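PDB 1QE0: histidine--tRNA ligase from Staphylococcus aureus, which catalyses the ATP-dependent attachment of L-histidine to tRNA(His), releasing AMP and diphosphate, and works as a homodimeric class II aminoacyl-tRNA synthetase. Local coordinates for residues A[160-164]-A[249-255]; A[135-140]-A[234-238]; A[146-151]-A[305-309]; A[174-179]-A[221-226]; A[271-276]-A[315-320]. All coordinates share one frame. Numbering follows the deposited sequence.

Interaction 1: residues A[160-164]-A[249-255]. Unlike the reference sequence in segment 249-255: Thr250 (reference Ile).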
# COMPACT_ATOMS: atom_id res chain seq x y z
N LYS A 160 -0.67 -17.66 18.30
CA LYS A 160 -0.26 -19.03 18.49
C LYS A 160 0.20 -19.58 17.15
O LYS A 160 -0.60 -19.78 16.23
CB LYS A 160 -1.45 -19.77 19.11
CG LYS A 160 -1.81 -21.15 18.65
CD LYS A 160 -3.30 -21.32 18.96
CE LYS A 160 -3.62 -22.29 20.09
NZ LYS A 160 -3.29 -21.83 21.47
N LEU A 161 1.52 -19.67 17.01
CA LEU A 161 2.19 -20.14 15.79
C LEU A 161 2.18 -21.66 15.77
O LEU A 161 2.60 -22.30 16.71
CB LEU A 161 3.62 -19.57 15.72
CG LEU A 161 4.67 -19.86 14.62
CD1 LEU A 161 4.16 -20.85 13.62
CD2 LEU A 161 5.07 -18.59 13.92
N VAL A 162 1.70 -22.21 14.67
CA VAL A 162 1.59 -23.63 14.48
C VAL A 162 2.37 -24.01 13.22
O VAL A 162 2.12 -23.46 12.15
CB VAL A 162 0.13 -23.99 14.32
CG1 VAL A 162 -0.04 -25.46 14.11
CG2 VAL A 162 -0.65 -23.52 15.52
N ILE A 163 3.31 -24.94 13.37
CA ILE A 163 4.16 -25.40 12.26
C ILE A 163 4.12 -26.91 12.07
O ILE A 163 3.63 -27.64 12.92
CB ILE A 163 5.62 -25.01 12.50
CG1 ILE A 163 6.15 -25.76 13.70
CG2 ILE A 163 5.76 -23.52 12.78
CD1 ILE A 163 7.60 -25.46 13.97
N ASN A 164 4.64 -27.37 10.95
CA ASN A 164 4.70 -28.78 10.59
C ASN A 164 5.65 -28.89 9.39
O ASN A 164 6.06 -27.88 8.80
CB ASN A 164 3.30 -29.34 10.21
CG ASN A 164 3.34 -30.85 9.88
OD1 ASN A 164 2.63 -31.37 9.00
ND2 ASN A 164 4.22 -31.55 10.57
N TYR A 249 5.99 -22.18 19.52
CA TYR A 249 5.29 -22.80 18.42
C TYR A 249 4.64 -24.12 18.82
O TYR A 249 5.09 -24.81 19.73
CB TYR A 249 6.27 -23.10 17.31
CG TYR A 249 7.28 -24.11 17.71
CD1 TYR A 249 7.01 -25.47 17.59
CD2 TYR A 249 8.51 -23.73 18.23
CE1 TYR A 249 7.93 -26.42 17.98
CE2 TYR A 249 9.45 -24.68 18.62
CZ TYR A 249 9.15 -26.03 18.49
OH TYR A 249 10.07 -27.00 18.85
N THR A 250 3.64 -24.50 18.05
CA THR A 250 2.92 -25.73 18.30
C THR A 250 3.09 -26.56 17.03
O THR A 250 2.89 -26.07 15.92
CB THR A 250 1.38 -25.46 18.55
OG1 THR A 250 1.17 -24.20 19.21
CG2 THR A 250 0.78 -26.55 19.43
N GLU A 251 3.51 -27.80 17.19
CA GLU A 251 3.67 -28.69 16.05
C GLU A 251 2.37 -29.41 15.77
O GLU A 251 1.92 -30.21 16.54
CB GLU A 251 4.75 -29.70 16.34
CG GLU A 251 6.00 -29.08 16.88
CD GLU A 251 7.13 -30.06 16.92
OE1 GLU A 251 7.31 -30.81 15.93
OE2 GLU A 251 7.86 -30.09 17.93
N ASP A 252 1.72 -29.12 14.67
CA ASP A 252 0.49 -29.81 14.41
C ASP A 252 0.72 -30.74 13.27
O ASP A 252 0.52 -30.37 12.12
CB ASP A 252 -0.60 -28.80 14.05
CG ASP A 252 -1.93 -29.44 13.67
OD1 ASP A 252 -2.09 -30.68 13.74
OD2 ASP A 252 -2.82 -28.67 13.29
N PRO A 253 1.08 -31.99 13.57
CA PRO A 253 1.35 -33.03 12.57
C PRO A 253 0.35 -33.04 11.44
O PRO A 253 0.72 -33.35 10.32
CB PRO A 253 1.23 -34.30 13.39
CG PRO A 253 1.78 -33.88 14.69
CD PRO A 253 1.11 -32.55 14.93
N ASN A 254 -0.89 -32.66 11.72
CA ASN A 254 -1.97 -32.65 10.74
C ASN A 254 -2.07 -31.38 9.90
O ASN A 254 -3.01 -31.23 9.10
CB ASN A 254 -3.30 -32.90 11.46
CG ASN A 254 -3.24 -34.08 12.40
OD1 ASN A 254 -3.24 -33.92 13.64
ND2 ASN A 254 -3.10 -35.27 11.83
N LEU A 255 -1.13 -30.48 10.09
CA LEU A 255 -1.11 -29.23 9.35
C LEU A 255 -0.24 -29.53 8.18
O LEU A 255 0.97 -29.33 8.23
CB LEU A 255 -0.52 -28.09 10.18
CG LEU A 255 -0.19 -26.80 9.42
CD1 LEU A 255 -1.38 -26.25 8.68
CD2 LEU A 255 0.33 -25.82 10.41

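Interaction 2: residues A[135-140]-A[234-238]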
# COMPACT_ATOMS: atom_id res chain seq x y z
N GLU A 135 16.89 -22.47 -0.32
CA GLU A 135 16.34 -23.42 0.66
C GLU A 135 17.28 -23.46 1.84
O GLU A 135 18.39 -23.96 1.73
CB GLU A 135 16.21 -24.81 0.07
CG GLU A 135 15.58 -25.80 1.01
CD GLU A 135 15.13 -27.02 0.27
OE1 GLU A 135 16.01 -27.88 0.04
OE2 GLU A 135 13.92 -27.09 -0.12
N ASN A 136 16.83 -23.01 3.00
CA ASN A 136 17.74 -22.95 4.11
C ASN A 136 16.98 -22.66 5.39
O ASN A 136 16.22 -21.70 5.47
CB ASN A 136 18.76 -21.83 3.80
CG ASN A 136 19.67 -21.49 4.97
OD1 ASN A 136 19.49 -21.96 6.08
ND2 ASN A 136 20.62 -20.61 4.72
N PRO A 137 17.13 -23.53 6.40
CA PRO A 137 16.46 -23.36 7.69
C PRO A 137 16.52 -21.93 8.20
O PRO A 137 15.52 -21.40 8.63
CB PRO A 137 17.27 -24.27 8.59
CG PRO A 137 17.55 -25.43 7.69
CD PRO A 137 17.83 -24.81 6.34
N SER A 138 17.67 -21.28 8.09
CA SER A 138 17.78 -19.93 8.59
C SER A 138 16.85 -18.99 7.85
O SER A 138 16.47 -17.96 8.40
CB SER A 138 19.20 -19.44 8.50
OG SER A 138 19.62 -19.47 7.15
N VAL A 139 16.48 -19.31 6.61
CA VAL A 139 15.56 -18.45 5.83
C VAL A 139 14.15 -18.61 6.38
O VAL A 139 13.43 -17.64 6.59
CB VAL A 139 15.50 -18.82 4.34
CG1 VAL A 139 14.64 -17.80 3.61
CG2 VAL A 139 16.88 -18.83 3.74
N ASP A 140 13.78 -19.87 6.57
CA ASP A 140 12.50 -20.24 7.13
C ASP A 140 12.34 -19.51 8.44
O ASP A 140 11.34 -18.81 8.64
CB ASP A 140 12.48 -21.74 7.41
CG ASP A 140 12.28 -22.56 6.17
OD1 ASP A 140 11.46 -23.49 6.22
OD2 ASP A 140 12.92 -22.27 5.14
N TYR A 234 16.19 -30.63 8.74
CA TYR A 234 15.88 -29.27 8.30
C TYR A 234 14.86 -28.77 9.32
O TYR A 234 15.07 -27.75 9.99
CB TYR A 234 15.26 -29.30 6.90
CG TYR A 234 15.08 -27.94 6.25
CD1 TYR A 234 14.43 -26.89 6.91
CD2 TYR A 234 15.53 -27.73 4.97
CE1 TYR A 234 14.25 -25.66 6.29
CE2 TYR A 234 15.36 -26.50 4.35
CZ TYR A 234 14.73 -25.48 5.01
OH TYR A 234 14.64 -24.27 4.37
N TYR A 235 13.80 -29.56 9.49
CA TYR A 235 12.73 -29.26 10.41
C TYR A 235 13.27 -29.06 11.81
O TYR A 235 12.84 -28.15 12.52
CB TYR A 235 11.67 -30.36 10.40
CG TYR A 235 10.51 -30.11 11.35
CD1 TYR A 235 10.03 -31.12 12.18
CD2 TYR A 235 9.87 -28.86 11.40
CE1 TYR A 235 8.96 -30.91 13.03
CE2 TYR A 235 8.79 -28.65 12.25
CZ TYR A 235 8.34 -29.67 13.05
OH TYR A 235 7.22 -29.47 13.80
N GLU A 236 14.21 -29.91 12.22
CA GLU A 236 14.75 -29.75 13.56
C GLU A 236 15.56 -28.47 13.66
O GLU A 236 15.66 -27.90 14.73
CB GLU A 236 15.64 -30.93 14.01
CG GLU A 236 15.03 -32.34 13.99
CD GLU A 236 13.68 -32.52 14.69
OE1 GLU A 236 12.71 -32.96 13.99
OE2 GLU A 236 13.59 -32.27 15.92
N GLN A 237 16.16 -28.03 12.56
CA GLN A 237 16.93 -26.79 12.56
C GLN A 237 15.98 -25.60 12.62
O GLN A 237 16.23 -24.65 13.38
CB GLN A 237 17.81 -26.68 11.33
CG GLN A 237 18.77 -25.49 11.40
CD GLN A 237 19.50 -25.43 12.73
OE1 GLN A 237 19.53 -24.40 13.40
NE2 GLN A 237 20.07 -26.56 13.14
N VAL A 238 14.90 -25.64 11.83
CA VAL A 238 13.90 -24.58 11.85
C VAL A 238 13.45 -24.38 13.31
O VAL A 238 13.59 -23.29 13.86
CB VAL A 238 12.70 -24.92 10.97
CG1 VAL A 238 11.58 -23.90 11.16
CG2 VAL A 238 13.15 -24.96 9.50

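Interaction 3: residues A[146-151]-A[305-309]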
# COMPACT_ATOMS: atom_id res chain seq x y z
N MET A 146 9.37 -13.18 11.31
CA MET A 146 8.71 -12.03 10.68
C MET A 146 7.18 -12.09 10.85
O MET A 146 6.57 -11.12 11.31
CB MET A 146 9.07 -11.96 9.18
CG MET A 146 8.40 -10.82 8.42
SD MET A 146 8.39 -11.09 6.63
CE MET A 146 10.00 -10.71 6.25
N VAL A 147 6.57 -13.22 10.47
CA VAL A 147 5.12 -13.36 10.56
C VAL A 147 4.72 -13.11 12.01
O VAL A 147 3.64 -12.59 12.27
CB VAL A 147 4.60 -14.71 9.99
CG1 VAL A 147 5.21 -15.85 10.72
CG2 VAL A 147 3.09 -14.79 10.09
N MET A 148 5.62 -13.38 12.95
CA MET A 148 5.34 -13.16 14.35
C MET A 148 5.52 -11.68 14.65
O MET A 148 4.71 -11.05 15.34
CB MET A 148 6.31 -13.96 15.20
CG MET A 148 5.71 -14.38 16.50
SD MET A 148 4.50 -15.65 16.20
CE MET A 148 4.59 -16.48 17.74
N HIS A 149 6.59 -11.12 14.10
CA HIS A 149 6.90 -9.73 14.30
C HIS A 149 5.75 -8.85 13.78
O HIS A 149 5.29 -7.96 14.49
CB HIS A 149 8.22 -9.41 13.60
CG HIS A 149 8.84 -8.11 13.99
ND1 HIS A 149 9.97 -7.60 13.43
CD2 HIS A 149 8.44 -7.17 14.90
CE1 HIS A 149 10.26 -6.43 13.94
NE2 HIS A 149 9.35 -6.14 14.84
N ILE A 150 5.28 -9.11 12.57
CA ILE A 150 4.21 -8.29 11.99
C ILE A 150 3.07 -8.07 12.98
O ILE A 150 2.82 -6.93 13.41
CB ILE A 150 3.65 -8.90 10.68
CG1 ILE A 150 4.66 -8.66 9.56
CG2 ILE A 150 2.29 -8.31 10.33
CD1 ILE A 150 4.46 -9.56 8.36
N TYR A 151 2.44 -9.17 13.38
CA TYR A 151 1.32 -9.15 14.30
C TYR A 151 1.66 -8.62 15.67
O TYR A 151 0.87 -7.88 16.27
CB TYR A 151 0.70 -10.51 14.39
CG TYR A 151 0.04 -10.90 13.13
CD1 TYR A 151 -1.23 -10.47 12.83
CD2 TYR A 151 0.68 -11.70 12.23
CE1 TYR A 151 -1.86 -10.83 11.66
CE2 TYR A 151 0.06 -12.07 11.04
CZ TYR A 151 -1.21 -11.64 10.77
OH TYR A 151 -1.84 -12.04 9.62
N GLY A 305 6.93 -18.56 1.46
CA GLY A 305 6.18 -17.33 1.54
C GLY A 305 4.97 -17.53 2.40
O GLY A 305 4.76 -18.64 2.92
N PHE A 306 4.18 -16.48 2.54
CA PHE A 306 2.97 -16.54 3.32
C PHE A 306 2.10 -15.43 2.77
O PHE A 306 2.55 -14.68 1.91
CB PHE A 306 3.25 -16.34 4.82
CG PHE A 306 3.86 -15.01 5.20
CD1 PHE A 306 3.07 -13.89 5.39
CD2 PHE A 306 5.20 -14.90 5.49
CE1 PHE A 306 3.61 -12.71 5.87
CE2 PHE A 306 5.74 -13.72 5.96
CZ PHE A 306 4.96 -12.64 6.15
N ALA A 307 0.84 -15.38 3.22
CA ALA A 307 -0.11 -14.35 2.79
C ALA A 307 -0.90 -14.05 4.02
O ALA A 307 -1.12 -14.92 4.83
CB ALA A 307 -1.01 -14.84 1.72
N LEU A 308 -1.51 -12.88 4.04
CA LEU A 308 -2.19 -12.42 5.21
C LEU A 308 -3.21 -11.43 4.70
O LEU A 308 -3.00 -10.81 3.66
CB LEU A 308 -1.11 -11.76 6.05
CG LEU A 308 -1.08 -10.55 6.98
CD1 LEU A 308 0.34 -10.44 7.42
CD2 LEU A 308 -1.48 -9.24 6.33
N SER A 309 -4.35 -11.33 5.38
CA SER A 309 -5.42 -10.41 5.00
C SER A 309 -5.42 -9.21 5.89
O SER A 309 -5.42 -9.36 7.11
CB SER A 309 -6.77 -11.11 5.14
OG SER A 309 -7.85 -10.19 5.13

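Interaction 4: residues A[174-179]-A[221-226]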
# COMPACT_ATOMS: atom_id res chain seq x y z
N GLU A 174 8.24 -41.46 -1.40
CA GLU A 174 8.08 -42.70 -0.65
C GLU A 174 6.83 -42.73 0.22
O GLU A 174 6.42 -43.80 0.65
CB GLU A 174 9.32 -43.02 0.21
CG GLU A 174 9.62 -42.01 1.31
CD GLU A 174 10.51 -42.55 2.43
OE1 GLU A 174 11.45 -41.83 2.87
OE2 GLU A 174 10.25 -43.69 2.90
N TYR A 175 6.27 -41.56 0.56
CA TYR A 175 5.04 -41.52 1.36
C TYR A 175 3.86 -41.70 0.46
O TYR A 175 2.81 -42.15 0.89
CB TYR A 175 4.88 -40.19 2.10
CG TYR A 175 3.43 -39.92 2.52
CD1 TYR A 175 2.63 -39.03 1.81
CD2 TYR A 175 2.88 -40.58 3.61
CE1 TYR A 175 1.31 -38.80 2.18
CE2 TYR A 175 1.56 -40.36 3.98
CZ TYR A 175 0.78 -39.47 3.28
OH TYR A 175 -0.53 -39.26 3.66
N ASN A 176 3.99 -41.23 -0.78
CA ASN A 176 2.90 -41.38 -1.74
C ASN A 176 2.71 -42.85 -2.07
O ASN A 176 1.59 -43.35 -2.13
CB ASN A 176 3.18 -40.58 -3.01
CG ASN A 176 2.76 -39.12 -2.89
OD1 ASN A 176 1.83 -38.78 -2.16
ND2 ASN A 176 3.43 -38.25 -3.64
N GLU A 177 3.82 -43.57 -2.25
CA GLU A 177 3.77 -45.00 -2.54
C GLU A 177 3.03 -45.74 -1.43
O GLU A 177 2.22 -46.62 -1.71
CB GLU A 177 5.18 -45.56 -2.73
CG GLU A 177 5.98 -44.71 -3.70
CD GLU A 177 7.25 -45.35 -4.20
OE1 GLU A 177 7.41 -45.40 -5.45
OE2 GLU A 177 8.09 -45.78 -3.37
N ALA A 178 3.25 -45.36 -0.19
CA ALA A 178 2.57 -45.98 0.93
C ALA A 178 1.05 -45.78 0.83
O ALA A 178 0.28 -46.71 1.10
CB ALA A 178 3.10 -45.43 2.23
N LEU A 179 0.61 -44.59 0.44
CA LEU A 179 -0.83 -44.30 0.26
C LEU A 179 -1.43 -45.15 -0.87
O LEU A 179 -2.62 -45.40 -0.91
CB LEU A 179 -1.04 -42.82 -0.10
CG LEU A 179 -0.88 -41.69 0.91
CD1 LEU A 179 -0.37 -40.45 0.21
CD2 LEU A 179 -2.21 -41.41 1.60
N PRO A 221 -1.80 -43.90 6.13
CA PRO A 221 -0.52 -43.28 6.53
C PRO A 221 -0.51 -41.76 6.62
O PRO A 221 -1.30 -41.08 5.97
CB PRO A 221 0.47 -43.80 5.47
CG PRO A 221 -0.38 -44.03 4.28
CD PRO A 221 -1.60 -44.69 4.91
N ARG A 222 0.36 -41.24 7.48
CA ARG A 222 0.50 -39.81 7.68
C ARG A 222 1.83 -39.39 7.06
O ARG A 222 2.84 -40.09 7.18
CB ARG A 222 0.47 -39.48 9.18
CG ARG A 222 -0.86 -39.81 9.87
CD ARG A 222 -0.90 -39.37 11.34
NE ARG A 222 -2.21 -38.81 11.64
CZ ARG A 222 -3.33 -39.53 11.80
NH1 ARG A 222 -4.48 -38.91 12.05
NH2 ARG A 222 -3.28 -40.86 11.76
N ILE A 223 1.82 -38.23 6.40
CA ILE A 223 3.00 -37.72 5.69
C ILE A 223 4.19 -37.55 6.61
O ILE A 223 5.30 -37.97 6.30
CB ILE A 223 2.67 -36.37 4.96
CG1 ILE A 223 3.26 -36.34 3.55
CG2 ILE A 223 3.16 -35.18 5.74
CD1 ILE A 223 4.69 -36.76 3.47
N THR A 224 3.92 -37.00 7.79
CA THR A 224 4.97 -36.73 8.76
C THR A 224 5.68 -37.94 9.32
O THR A 224 6.53 -37.81 10.18
CB THR A 224 4.43 -35.88 9.88
OG1 THR A 224 3.54 -36.68 10.68
CG2 THR A 224 3.66 -34.69 9.30
N ASP A 225 5.32 -39.12 8.87
CA ASP A 225 5.98 -40.32 9.35
C ASP A 225 6.92 -40.79 8.25
O ASP A 225 7.47 -41.89 8.31
CB ASP A 225 4.94 -41.39 9.67
CG ASP A 225 4.30 -41.19 11.05
OD1 ASP A 225 3.83 -40.07 11.34
OD2 ASP A 225 4.26 -42.16 11.84
N PHE A 226 7.05 -39.96 7.21
CA PHE A 226 7.89 -40.26 6.07
C PHE A 226 9.02 -39.27 5.85
O PHE A 226 9.65 -39.26 4.79
CB PHE A 226 7.03 -40.37 4.82
CG PHE A 226 6.18 -41.59 4.82
CD1 PHE A 226 6.58 -42.71 4.13
CD2 PHE A 226 5.03 -41.64 5.60
CE1 PHE A 226 5.87 -43.89 4.23
CE2 PHE A 226 4.31 -42.82 5.70
CZ PHE A 226 4.74 -43.95 5.01

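Interaction 5: residues A[271-276]-A[315-320]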
# COMPACT_ATOMS: atom_id res chain seq x y z
N MET A 271 -4.98 -16.80 16.23
CA MET A 271 -5.52 -15.92 17.24
C MET A 271 -6.57 -16.66 18.01
O MET A 271 -7.51 -17.24 17.44
CB MET A 271 -6.15 -14.70 16.54
CG MET A 271 -7.25 -13.92 17.28
SD MET A 271 -6.66 -12.45 18.16
CE MET A 271 -5.15 -12.12 17.35
N ASP A 272 -6.36 -16.68 19.31
CA ASP A 272 -7.29 -17.29 20.22
C ASP A 272 -8.17 -16.11 20.62
O ASP A 272 -7.70 -15.17 21.29
CB ASP A 272 -6.56 -17.82 21.46
CG ASP A 272 -5.69 -19.03 21.18
OD1 ASP A 272 -4.55 -19.08 21.70
OD2 ASP A 272 -6.17 -19.94 20.46
N ASN A 273 -9.41 -16.09 20.15
CA ASN A 273 -10.32 -15.02 20.52
C ASN A 273 -11.76 -15.49 20.54
O ASN A 273 -12.36 -15.71 19.49
CB ASN A 273 -10.15 -13.80 19.63
CG ASN A 273 -10.73 -12.55 20.27
OD1 ASN A 273 -11.96 -12.43 20.42
ND2 ASN A 273 -9.85 -11.61 20.67
N PRO A 274 -12.35 -15.61 21.75
CA PRO A 274 -13.72 -16.04 22.07
C PRO A 274 -14.86 -15.40 21.27
O PRO A 274 -15.91 -16.03 21.10
CB PRO A 274 -13.83 -15.73 23.58
CG PRO A 274 -12.90 -14.58 23.75
CD PRO A 274 -11.71 -15.07 22.96
N ASN A 275 -14.66 -14.19 20.78
CA ASN A 275 -15.70 -13.54 19.99
C ASN A 275 -15.60 -13.94 18.53
O ASN A 275 -16.06 -13.23 17.64
CB ASN A 275 -15.60 -12.03 20.14
CG ASN A 275 -15.59 -11.60 21.59
OD1 ASN A 275 -16.23 -12.22 22.45
ND2 ASN A 275 -14.84 -10.53 21.89
N TYR A 276 -15.04 -15.13 18.29
CA TYR A 276 -14.84 -15.67 16.96
C TYR A 276 -15.69 -16.90 16.68
O TYR A 276 -16.10 -17.60 17.61
CB TYR A 276 -13.37 -16.03 16.78
CG TYR A 276 -12.57 -14.86 16.34
CD1 TYR A 276 -13.10 -13.98 15.41
CD2 TYR A 276 -11.28 -14.64 16.82
CE1 TYR A 276 -12.37 -12.90 14.95
CE2 TYR A 276 -10.53 -13.56 16.36
CZ TYR A 276 -11.09 -12.68 15.42
OH TYR A 276 -10.40 -11.60 14.92
N LEU A 315 -9.70 -6.68 11.96
CA LEU A 315 -10.71 -7.28 12.85
C LEU A 315 -10.10 -7.86 14.13
O LEU A 315 -10.74 -7.85 15.19
CB LEU A 315 -11.45 -8.38 12.09
CG LEU A 315 -12.90 -8.72 12.44
CD1 LEU A 315 -12.96 -10.21 12.69
CD2 LEU A 315 -13.41 -7.91 13.64
N ALA A 316 -8.87 -8.37 14.03
CA ALA A 316 -8.16 -8.95 15.16
C ALA A 316 -7.93 -7.85 16.16
O ALA A 316 -8.15 -8.05 17.35
CB ALA A 316 -6.82 -9.51 14.72
N LEU A 317 -7.48 -6.69 15.67
CA LEU A 317 -7.23 -5.56 16.56
C LEU A 317 -8.53 -5.19 17.27
O LEU A 317 -8.55 -4.89 18.46
CB LEU A 317 -6.69 -4.34 15.80
CG LEU A 317 -5.20 -4.11 15.45
CD1 LEU A 317 -4.28 -4.75 16.47
CD2 LEU A 317 -4.89 -4.63 14.10
N GLU A 318 -9.63 -5.23 16.52
CA GLU A 318 -10.95 -4.91 17.02
C GLU A 318 -11.28 -5.84 18.19
O GLU A 318 -11.44 -5.38 19.34
CB GLU A 318 -11.98 -5.12 15.92
CG GLU A 318 -12.91 -3.97 15.64
CD GLU A 318 -14.01 -4.39 14.67
OE1 GLU A 318 -15.01 -5.01 15.12
OE2 GLU A 318 -13.86 -4.13 13.45
N GLU A 319 -11.35 -7.15 17.91
CA GLU A 319 -11.68 -8.16 18.92
C GLU A 319 -10.78 -8.10 20.15
O GLU A 319 -11.23 -8.42 21.24
CB GLU A 319 -11.62 -9.57 18.35
CG GLU A 319 -12.44 -9.82 17.09
CD GLU A 319 -13.94 -9.70 17.28
OE1 GLU A 319 -14.38 -8.93 18.15
OE2 GLU A 319 -14.69 -10.37 16.53
N GLU A 320 -9.51 -7.76 19.96
CA GLU A 320 -8.57 -7.67 21.07
C GLU A 320 -8.73 -6.33 21.74
O GLU A 320 -8.07 -6.04 22.74
CB GLU A 320 -7.13 -7.85 20.59
CG GLU A 320 -6.84 -9.22 19.95
CD GLU A 320 -6.17 -10.23 20.89
OE1 GLU A 320 -4.98 -10.01 21.27
OE2 GLU A 320 -6.82 -11.26 21.21

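Interaction 1: residues A[160-164]-A[249-255]
Lys160 lies just before the paired residues of strand 159-165: its aliphatic CG lies 4.3 Å from Thr250 OG1, while its ammonium group forms a salt bridge with Asp272 on the adjoining strand. Leu161 contributes mainly its carbonyl, which accepts a hydrogen bond from Thr250 N (Leu161 O to Thr250 N, 2.8 Å) and a CA-H...O contact from Tyr249 CA at 3.2 Å. Val162 and Thr250 form a bridge with side chains on the same face, where Val162 CG1 also meets Asp252 CB at 3.4 Å and Leu255 CD2 at 3.7 Å. Ile163 N donates to Thr250 O (2.8 Å), and Ile163 O receives Asp252 N (3.0 Å). This alternation is that of a parallel pair, which adds the short strand 250-251 to the large mixed sheet of the class II catalytic domain; strand 265-272 runs antiparallel along the other edge of 159-165. On the opposite face from Val162, Ile163 CD1 packs against Tyr249 CD1 (3.7 Å). Asn164 ends the pairing where the partner chain bends through a type I turn, Asp252 to Leu255, braced by an Asx turn in which Asp252 OD1 accepts from Asn254 N (3.1 Å); Asn164 CB lies 4.0 Å from Leu255 CB.

Interaction 2: residues A[135-140]-A[234-238]
Polar contact centres on the phenol of Tyr234, whose OH donates to Asp140 OD2 at 2.7 Å. The same carboxylate forms a salt bridge with Arg288 through OD2 and accepts from Thr265 through OD1, so the tyrosine is part of a polar network with Arg288 and Thr265. Within 135-140, Asn136 is the N-cap of helix 137-153: its OD1 accepts from Ser138 N at 2.8 Å and from Ser138 OG at 2.7 Å. A CH-pi contact places Pro137 CD over the Tyr234 ring, 3.6 Å from its centroid, whereas Glu135 CG approaches the ring edge, 3.4 Å from Tyr234 CE2. Apolar packing continues along helix 231-245, with Pro137 CB 3.4 Å from Gln237 CG and Asp140 CB 3.9 Å from Val238 CG2. The first turn of one helix is thereby seated on the side of the other, close to the dimer interface, where Tyr363 of the second subunit packs on Asn136. The amphipathic tyrosine does both jobs: its ring packs on Pro137 while its hydroxyl gives a buried carboxylate a third partner beside Arg288 and Thr265.

Interaction 3: residues A[146-151]-A[305-309]
Phe306 is the main bump on the strand side, and it fits into a hollow on helix 137-153 made by Met146, Val147 and Ile150. Val147 forms the floor, with its CB over one face of the ring, 4.3 Å from Phe306 CE2. Met146 and Ile150 close on the ring edge: Met146 SD lies 3.8 Å from Phe306 CE2 in an edge-on Met-aromatic contact, 4.9 Å from the ring centroid, and Ile150 CD1 comes within 3.8 Å of Phe306 CZ. Two residues on, Leu308 fills the next hollow, between Ile150 and Tyr151, with its CD1 4.1 Å from Ile150 CG2 and 3.9 Å from Tyr151 CZ. Tyr151 OH is notably tight at 3.1 Å from Leu308 CG. Ala307 points its CB away from the helix, as expected for the residue between two inward-facing ones. The helix and strand axes approach to 11.0 Å and run nearly parallel, at 20°, so side chains one helical turn apart match alternate residues of the strand. Cys284 of the neighbouring strand 280-290 and Phe267 of strand 265-272, one strand further across the sheet, extend the apolar layer around Phe306, and helix 13-33 lies against Met146 and Ile150. Helix 137-153 follows the antiparallel pair 102-111/123-132, and strand 302-309 runs into helix 310-319, consistent with motifs 2 and 3 of class II synthetases packing together in the catalytic core.

Interaction 4: residues A[174-179]-A[221-226]
Tyr175 is enclosed by its partner to an unusual degree, with its ring face, its edge and its hydroxyl all engaged by residues 221-226. Over one face lies Ile223, whose CA sits 3.5 Å from the Tyr175 ring centroid in a CH-pi contact. The edge of the tyrosine is directed at the face of Phe226 in an offset edge-to-face pair, with centroids 5.0 Å apart and planes at 64°. At its far end, Tyr175 OH donates a hydrogen bond to Pro221 O at 3.0 Å. Phe226 in turn lies against helix 169-183: Tyr175 CA is over its face, 3.8 Å from the Phe226 ring centroid, and Ala178 CB is 3.6 Å from Phe226 CZ. The pyrrolidine of Pro221 packs one turn further along, its CG 4.3 Å from Ala178 CB and 4.1 Å from Leu179 CG. The segment can surround the tyrosine because it curls through a short 3-10 turn at 223-225, with Phe226 N hydrogen-bonded to Ile223 O at 2.8 Å, which brings Pro221, Ile223 and Phe226 round to the helix. The contact packs the loop before helix 231-245 onto helix 169-183, between motifs 2 and 3, in a region consistent with the insertion domain of histidyl-tRNA synthetases. Its chemistry is mostly apolar and aromatic, so close fit supplies the bulk of the contact, while the single hydrogen bond gives the phenol a polar partner.

Interaction 5: residues A[271-276]-A[315-320]
Segment 271-276 leaves the end of strand 265-272 and folds into a type I turn from Asn273 to Tyr276, while 315-320 forms the last turn of helix 310-319 and the residue beyond it. The two backbones stay apart, with CA atoms of Met271 and Ala316 7.7 Å distant and those of Asn275 and Glu319 6.8 Å, so side chains bridge the gap. Asn273 has two roles: its OD1 accepts from Asn275 N at 3.2 Å, making an Asx turn, and its ND2 donates to Glu320 OE2 at 3.1 Å. The other carboxylate oxygen of Glu320, OE1, accepts from the backbone N of Lys157. Beneath the polar link, Met271 CE packs 4.1 Å from Ala316 CB, and Met271 SD lies 3.3 Å from Glu320 OE2. Tyr276 reaches across to the helix: Leu315 CD1 approaches its ring edge, 3.6 Å from Tyr276 CE1, and Tyr276 OH comes to 3.5 Å from both Ala316 CA and Glu319 CG. Helix 310-319, which directly follows strand 302-309 in an order consistent with motif 3 of class II synthetases, is thus packed at its C-terminal end against the turn that connects strand 265-272 to strand 280-290. The loop between helix 137-153 and strand 159-165 adds to the junction through Lys157 and through Leu156, which touches both Met271 and Glu320.

From the N terminus, helix 137-153 supplies the first partners of interactions 2 and 3, and strand 159-165 and helix 169-183 those of interactions 1 and 4. Interaction 4 closes first, forming the innermost loop within the spans of interactions 1, 2 and 3. Interaction 2 closes at helix 231-245 and crosses interaction 1, which closes at 249-255; the two touch through a probable hydrogen bond between Tyr235 and Glu251. Interaction 3 crosses interaction 2, encloses interaction 1 and closes at strand 302-309, crossing interaction 5, which closes last, at 315-320. Interactions 1, 3 and 5 involve the central sheet, interaction 2 joins helices 137-153 and 231-245, and interaction 4 holds 221-226 to helix 169-183.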